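Long-range contact in ATP-dependent CLP protease, putative (Plasmodium falciparum, PDB 2F6I), which probably cuts proteins into small peptides as the serine protease of an ATP-dependent Clp system, this chain being the catalytic domain of the longer protein: residues 100-112 with 122-136. Numbering follows the deposited sequence.
Sequences QTISFGLVASMAS and KRKSLPNCRIMIHQP
Ser103 beside Ser125 and Val107 beside Ile131 belong to two successive parallel β ladders by which residues 100-112 pair with residues 122-136 in the buried core of the ClpP fold. In the first, strands 100-104 and 123-125 run at 17° to each other; Lys124 N meets Thr101 O at 2.7 Å, almost straight at 176°, and Ser103 N donates to Lys124 O. The register then shifts by two, matching the corner at Gly105 and the type I turn from Leu126 to Cys129. Beyond it Arg130 N bonds Gly105 O (2.9 Å), Val107 N bonds Arg130 O (3.0 Å), and Met132 N bonds Val107 O.

Side chains bridge the break. The chi1 of Cys129 (-175°) swings SG to the far side from its own N, where it lies 3.5 Å from Ser103 OG and 4.0 Å from Val107 CG2. Leu126 lies alongside Phe104, its CD1 3.4 Å from Phe104 CB. From helix 109-116, Ser112 OG donates to Met132 O (2.7 Å), tying the helix to the chain leading to His134, the predicted active-site histidine; Met132 CG lies above one face of that imidazole, toward the rim.

Arg130 reaches Glu153 of the second subunit in a salt bridge. Strand 71-77 flanks strand 100-104, strand 185-186 pairs antiparallel with 130-132, and helix 151-169 packs against Ser109 and Ile133.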
loop_
_atom_site.group_PDB
_atom_site.type_symbol
_atom_site.label_atom_id
_atom_site.label_comp_id
_atom_site.label_asym_id
_atom_site.label_seq_id
_atom_site.Cartn_x
_atom_site.Cartn_y
_atom_site.Cartn_z
ATOM N N GLN C 100 32.678 -32.906 -8.877
ATOM C CA GLN C 100 32.634 -33.406 -7.514
ATOM C C GLN C 100 31.777 -32.434 -6.717
ATOM O O GLN C 100 31.976 -31.223 -6.767
ATOM C CB GLN C 100 34.033 -33.547 -6.908
ATOM C CG GLN C 100 34.950 -32.365 -7.036
ATOM C CD GLN C 100 36.297 -32.641 -6.390
ATOM O OE1 GLN C 100 36.432 -32.593 -5.165
ATOM N NE2 GLN C 100 37.297 -32.955 -7.210
ATOM N N THR C 101 30.801 -32.983 -6.003
ATOM C CA THR C 101 29.871 -32.185 -5.222
ATOM C C THR C 101 30.127 -32.231 -3.721
ATOM O O THR C 101 30.372 -33.294 -3.153
ATOM C CB THR C 101 28.427 -32.651 -5.477
ATOM O OG1 THR C 101 28.322 -34.050 -5.185
ATOM C CG2 THR C 101 28.040 -32.415 -6.925
ATOM N N ILE C 102 30.065 -31.065 -3.089
ATOM C CA ILE C 102 30.262 -30.954 -1.651
ATOM C C ILE C 102 29.120 -30.121 -1.084
ATOM O O ILE C 102 28.920 -28.968 -1.471
ATOM C CB ILE C 102 31.601 -30.277 -1.309
ATOM C CG1 ILE C 102 32.755 -31.092 -1.901
ATOM C CG2 ILE C 102 31.757 -30.171 0.205
ATOM C CD1 ILE C 102 34.134 -30.546 -1.571
ATOM N N SER C 103 28.362 -30.712 -0.171
ATOM C CA SER C 103 27.233 -30.019 0.421
ATOM C C SER C 103 27.509 -29.571 1.841
ATOM O O SER C 103 28.284 -30.193 2.565
ATOM C CB SER C 103 26.009 -30.930 0.439
ATOM O OG SER C 103 26.187 -31.970 1.386
ATOM N N PHE C 104 26.876 -28.472 2.224
ATOM C CA PHE C 104 26.981 -27.952 3.575
ATOM C C PHE C 104 25.756 -27.091 3.840
ATOM O O PHE C 104 25.132 -26.589 2.907
ATOM C CB PHE C 104 28.283 -27.161 3.794
ATOM C CG PHE C 104 28.416 -25.922 2.954
ATOM C CD1 PHE C 104 29.277 -25.901 1.860
ATOM C CD2 PHE C 104 27.736 -24.756 3.291
ATOM C CE1 PHE C 104 29.463 -24.735 1.115
ATOM C CE2 PHE C 104 27.914 -23.585 2.553
ATOM C CZ PHE C 104 28.781 -23.576 1.463
ATOM N N GLY C 105 25.396 -26.951 5.110
ATOM C CA GLY C 105 24.235 -26.155 5.458
ATOM C C GLY C 105 22.945 -26.922 5.258
ATOM O O GLY C 105 22.591 -27.783 6.061
ATOM N N LEU C 106 22.239 -26.614 4.178
ATOM C CA LEU C 106 20.983 -27.280 3.886
ATOM C C LEU C 106 20.869 -27.565 2.400
ATOM O O LEU C 106 21.133 -26.695 1.570
ATOM C CB LEU C 106 19.808 -26.406 4.331
ATOM C CG LEU C 106 18.429 -27.051 4.218
ATOM C CD1 LEU C 106 18.403 -28.280 5.094
ATOM C CD2 LEU C 106 17.349 -26.079 4.654
ATOM N N VAL C 107 20.481 -28.791 2.068
ATOM C CA VAL C 107 20.318 -29.191 0.678
ATOM C C VAL C 107 18.991 -29.918 0.553
ATOM O O VAL C 107 18.651 -30.743 1.404
ATOM C CB VAL C 107 21.463 -30.115 0.224
ATOM C CG1 VAL C 107 21.226 -30.572 -1.205
ATOM C CG2 VAL C 107 22.794 -29.377 0.330
ATOM N N ALA C 108 18.242 -29.614 -0.503
ATOM C CA ALA C 108 16.939 -30.237 -0.698
ATOM C C ALA C 108 16.509 -30.363 -2.156
ATOM O O ALA C 108 17.073 -29.723 -3.048
ATOM C CB ALA C 108 15.885 -29.462 0.078
ATOM N N SER C 109 15.496 -31.196 -2.380
ATOM C CA SER C 109 14.939 -31.441 -3.707
ATOM C C SER C 109 16.012 -31.555 -4.790
ATOM O O SER C 109 16.978 -32.305 -4.634
ATOM C CB SER C 109 13.944 -30.334 -4.065
ATOM O OG SER C 109 13.220 -30.664 -5.236
ATOM N N MET C 110 15.841 -30.818 -5.885
ATOM C CA MET C 110 16.805 -30.861 -6.984
ATOM C C MET C 110 18.234 -30.592 -6.530
ATOM O O MET C 110 19.186 -31.078 -7.143
ATOM C CB MET C 110 16.421 -29.868 -8.088
ATOM C CG MET C 110 15.347 -30.381 -9.039
ATOM S SD MET C 110 15.724 -32.049 -9.645
ATOM C CE MET C 110 17.191 -31.751 -10.616
ATOM N N ALA C 111 18.386 -29.818 -5.460
ATOM C CA ALA C 111 19.712 -29.516 -4.939
ATOM C C ALA C 111 20.327 -30.826 -4.456
ATOM O O ALA C 111 21.510 -31.094 -4.677
ATOM C CB ALA C 111 19.615 -28.516 -3.792
ATOM N N SER C 112 19.504 -31.642 -3.804
ATOM C CA SER C 112 19.938 -32.937 -3.297
ATOM C C SER C 112 20.268 -33.868 -4.455
ATOM O O SER C 112 21.246 -34.614 -4.402
ATOM C CB SER C 112 18.840 -33.563 -2.433
ATOM O OG SER C 112 18.661 -32.840 -1.227
ATOM N N LYS C 122 33.093 -39.088 -5.485
ATOM C CA LYS C 122 33.471 -37.703 -5.234
ATOM C C LYS C 122 32.310 -36.831 -4.769
ATOM O O LYS C 122 32.293 -35.625 -5.003
ATOM C CB LYS C 122 34.115 -37.099 -6.483
ATOM C CG LYS C 122 35.431 -37.760 -6.856
ATOM C CD LYS C 122 36.144 -37.011 -7.973
ATOM C CE LYS C 122 37.478 -37.670 -8.307
ATOM N NZ LYS C 122 38.232 -36.935 -9.363
ATOM N N ARG C 123 31.337 -37.452 -4.114
ATOM C CA ARG C 123 30.186 -36.732 -3.587
ATOM C C ARG C 123 30.408 -36.663 -2.086
ATOM O O ARG C 123 30.429 -37.688 -1.405
ATOM C CB ARG C 123 28.895 -37.484 -3.902
ATOM C CG ARG C 123 28.659 -37.697 -5.391
ATOM C CD ARG C 123 27.436 -38.566 -5.622
ATOM N NE ARG C 123 27.544 -39.828 -4.896
ATOM C CZ ARG C 123 26.555 -40.706 -4.770
ATOM N NH1 ARG C 123 25.373 -40.466 -5.325
ATOM N NH2 ARG C 123 26.745 -41.818 -4.073
ATOM N N LYS C 124 30.589 -35.451 -1.572
ATOM C CA LYS C 124 30.847 -35.274 -0.152
ATOM C C LYS C 124 29.881 -34.322 0.540
ATOM O O LYS C 124 29.039 -33.684 -0.095
ATOM C CB LYS C 124 32.278 -34.780 0.055
ATOM C CG LYS C 124 33.333 -35.667 -0.582
ATOM C CD LYS C 124 34.736 -35.142 -0.308
ATOM C CE LYS C 124 35.792 -36.035 -0.937
ATOM N NZ LYS C 124 37.174 -35.571 -0.626
ATOM N N SER C 125 30.022 -34.234 1.856
ATOM C CA SER C 125 29.184 -33.372 2.667
ATOM C C SER C 125 29.852 -33.078 3.999
ATOM O O SER C 125 30.479 -33.954 4.593
ATOM C CB SER C 125 27.830 -34.040 2.918
ATOM O OG SER C 125 27.106 -33.356 3.927
ATOM N N LEU C 126 29.738 -31.834 4.454
ATOM C CA LEU C 126 30.297 -31.457 5.738
ATOM C C LEU C 126 29.363 -32.059 6.791
ATOM O O LEU C 126 28.188 -32.302 6.515
ATOM C CB LEU C 126 30.379 -29.932 5.859
ATOM C CG LEU C 126 31.520 -29.297 5.055
ATOM C CD1 LEU C 126 31.407 -27.792 5.090
ATOM C CD2 LEU C 126 32.858 -29.735 5.636
ATOM N N PRO C 127 29.874 -32.299 8.009
ATOM C CA PRO C 127 29.164 -32.882 9.154
ATOM C C PRO C 127 27.750 -32.397 9.512
ATOM O O PRO C 127 26.835 -33.209 9.663
ATOM C CB PRO C 127 30.139 -32.659 10.312
ATOM C CG PRO C 127 31.462 -32.674 9.655
ATOM C CD PRO C 127 31.215 -31.847 8.421
ATOM N N ASN C 128 27.575 -31.086 9.656
ATOM C CA ASN C 128 26.282 -30.525 10.055
ATOM C C ASN C 128 25.229 -30.291 8.979
ATOM O O ASN C 128 24.138 -29.814 9.276
ATOM C CB ASN C 128 26.517 -29.226 10.824
ATOM C CG ASN C 128 27.197 -29.464 12.158
ATOM O OD1 ASN C 128 28.199 -28.824 12.485
ATOM N ND2 ASN C 128 26.650 -30.391 12.940
ATOM N N CYS C 129 25.537 -30.636 7.738
ATOM C CA CYS C 129 24.587 -30.443 6.651
ATOM C C CYS C 129 23.304 -31.256 6.842
ATOM O O CYS C 129 23.336 -32.396 7.310
ATOM C CB CYS C 129 25.236 -30.820 5.320
ATOM S SG CYS C 129 24.203 -30.484 3.884
ATOM N N ARG C 130 22.174 -30.658 6.485
ATOM C CA ARG C 130 20.888 -31.334 6.587
ATOM C C ARG C 130 20.411 -31.567 5.161
ATOM O O ARG C 130 20.309 -30.628 4.373
ATOM C CB ARG C 130 19.886 -30.470 7.356
ATOM C CG ARG C 130 20.334 -30.122 8.774
ATOM C CD ARG C 130 20.456 -31.365 9.645
ATOM N NE ARG C 130 19.151 -31.891 10.034
ATOM C CZ ARG C 130 18.960 -33.066 10.626
ATOM N NH1 ARG C 130 19.992 -33.854 10.899
ATOM N NH2 ARG C 130 17.733 -33.448 10.955
ATOM N N ILE C 131 20.130 -32.824 4.834
ATOM C CA ILE C 131 19.697 -33.203 3.493
ATOM C C ILE C 131 18.297 -33.810 3.494
ATOM O O ILE C 131 17.972 -34.641 4.341
ATOM C CB ILE C 131 20.691 -34.219 2.890
ATOM C CG1 ILE C 131 22.102 -33.626 2.914
ATOM C CG2 ILE C 131 20.287 -34.579 1.477
ATOM C CD1 ILE C 131 23.191 -34.595 2.510
ATOM N N MET C 132 17.476 -33.390 2.535
ATOM C CA MET C 132 16.106 -33.880 2.415
ATOM C C MET C 132 15.722 -34.044 0.950
ATOM O O MET C 132 16.373 -33.496 0.062
ATOM C CB MET C 132 15.141 -32.905 3.083
ATOM C CG MET C 132 15.104 -31.549 2.411
ATOM S SD MET C 132 15.068 -30.214 3.606
ATOM C CE MET C 132 16.521 -30.630 4.558
ATOM N N ILE C 133 14.652 -34.788 0.704
ATOM C CA ILE C 133 14.194 -35.033 -0.656
ATOM C C ILE C 133 13.071 -34.086 -1.071
ATOM O O ILE C 133 13.000 -33.665 -2.226
ATOM C CB ILE C 133 13.710 -36.488 -0.805
ATOM C CG1 ILE C 133 14.831 -37.442 -0.384
ATOM C CG2 ILE C 133 13.283 -36.754 -2.243
ATOM C CD1 ILE C 133 14.426 -38.900 -0.379
ATOM N N HIS C 134 12.200 -33.757 -0.122
ATOM C CA HIS C 134 11.067 -32.865 -0.363
ATOM C C HIS C 134 11.511 -31.443 -0.718
ATOM O O HIS C 134 12.701 -31.128 -0.686
ATOM C CB HIS C 134 10.180 -32.831 0.882
ATOM C CG HIS C 134 10.882 -32.323 2.104
ATOM N ND1 HIS C 134 10.793 -31.013 2.525
ATOM C CD2 HIS C 134 11.711 -32.942 2.977
ATOM C CE1 HIS C 134 11.536 -30.847 3.604
ATOM N NE2 HIS C 134 12.105 -32.002 3.899
ATOM N N GLN C 135 10.546 -30.592 -1.059
ATOM C CA GLN C 135 10.832 -29.202 -1.412
ATOM C C GLN C 135 10.363 -28.267 -0.296
ATOM O O GLN C 135 9.167 -28.017 -0.146
ATOM C CB GLN C 135 10.129 -28.826 -2.720
ATOM C CG GLN C 135 10.392 -29.784 -3.874
ATOM C CD GLN C 135 9.794 -29.303 -5.186
ATOM O OE1 GLN C 135 10.292 -28.357 -5.801
ATOM N NE2 GLN C 135 8.715 -29.949 -5.618
ATOM N N PRO C 136 11.305 -27.738 0.503
ATOM C CA PRO C 136 10.989 -26.828 1.610
ATOM C C PRO C 136 10.428 -25.465 1.188
ATOM O O PRO C 136 9.764 -24.793 1.983
ATOM C CB PRO C 136 12.322 -26.714 2.348
ATOM C CG PRO C 136 13.324 -26.872 1.251
ATOM C CD PRO C 136 12.751 -28.018 0.456
#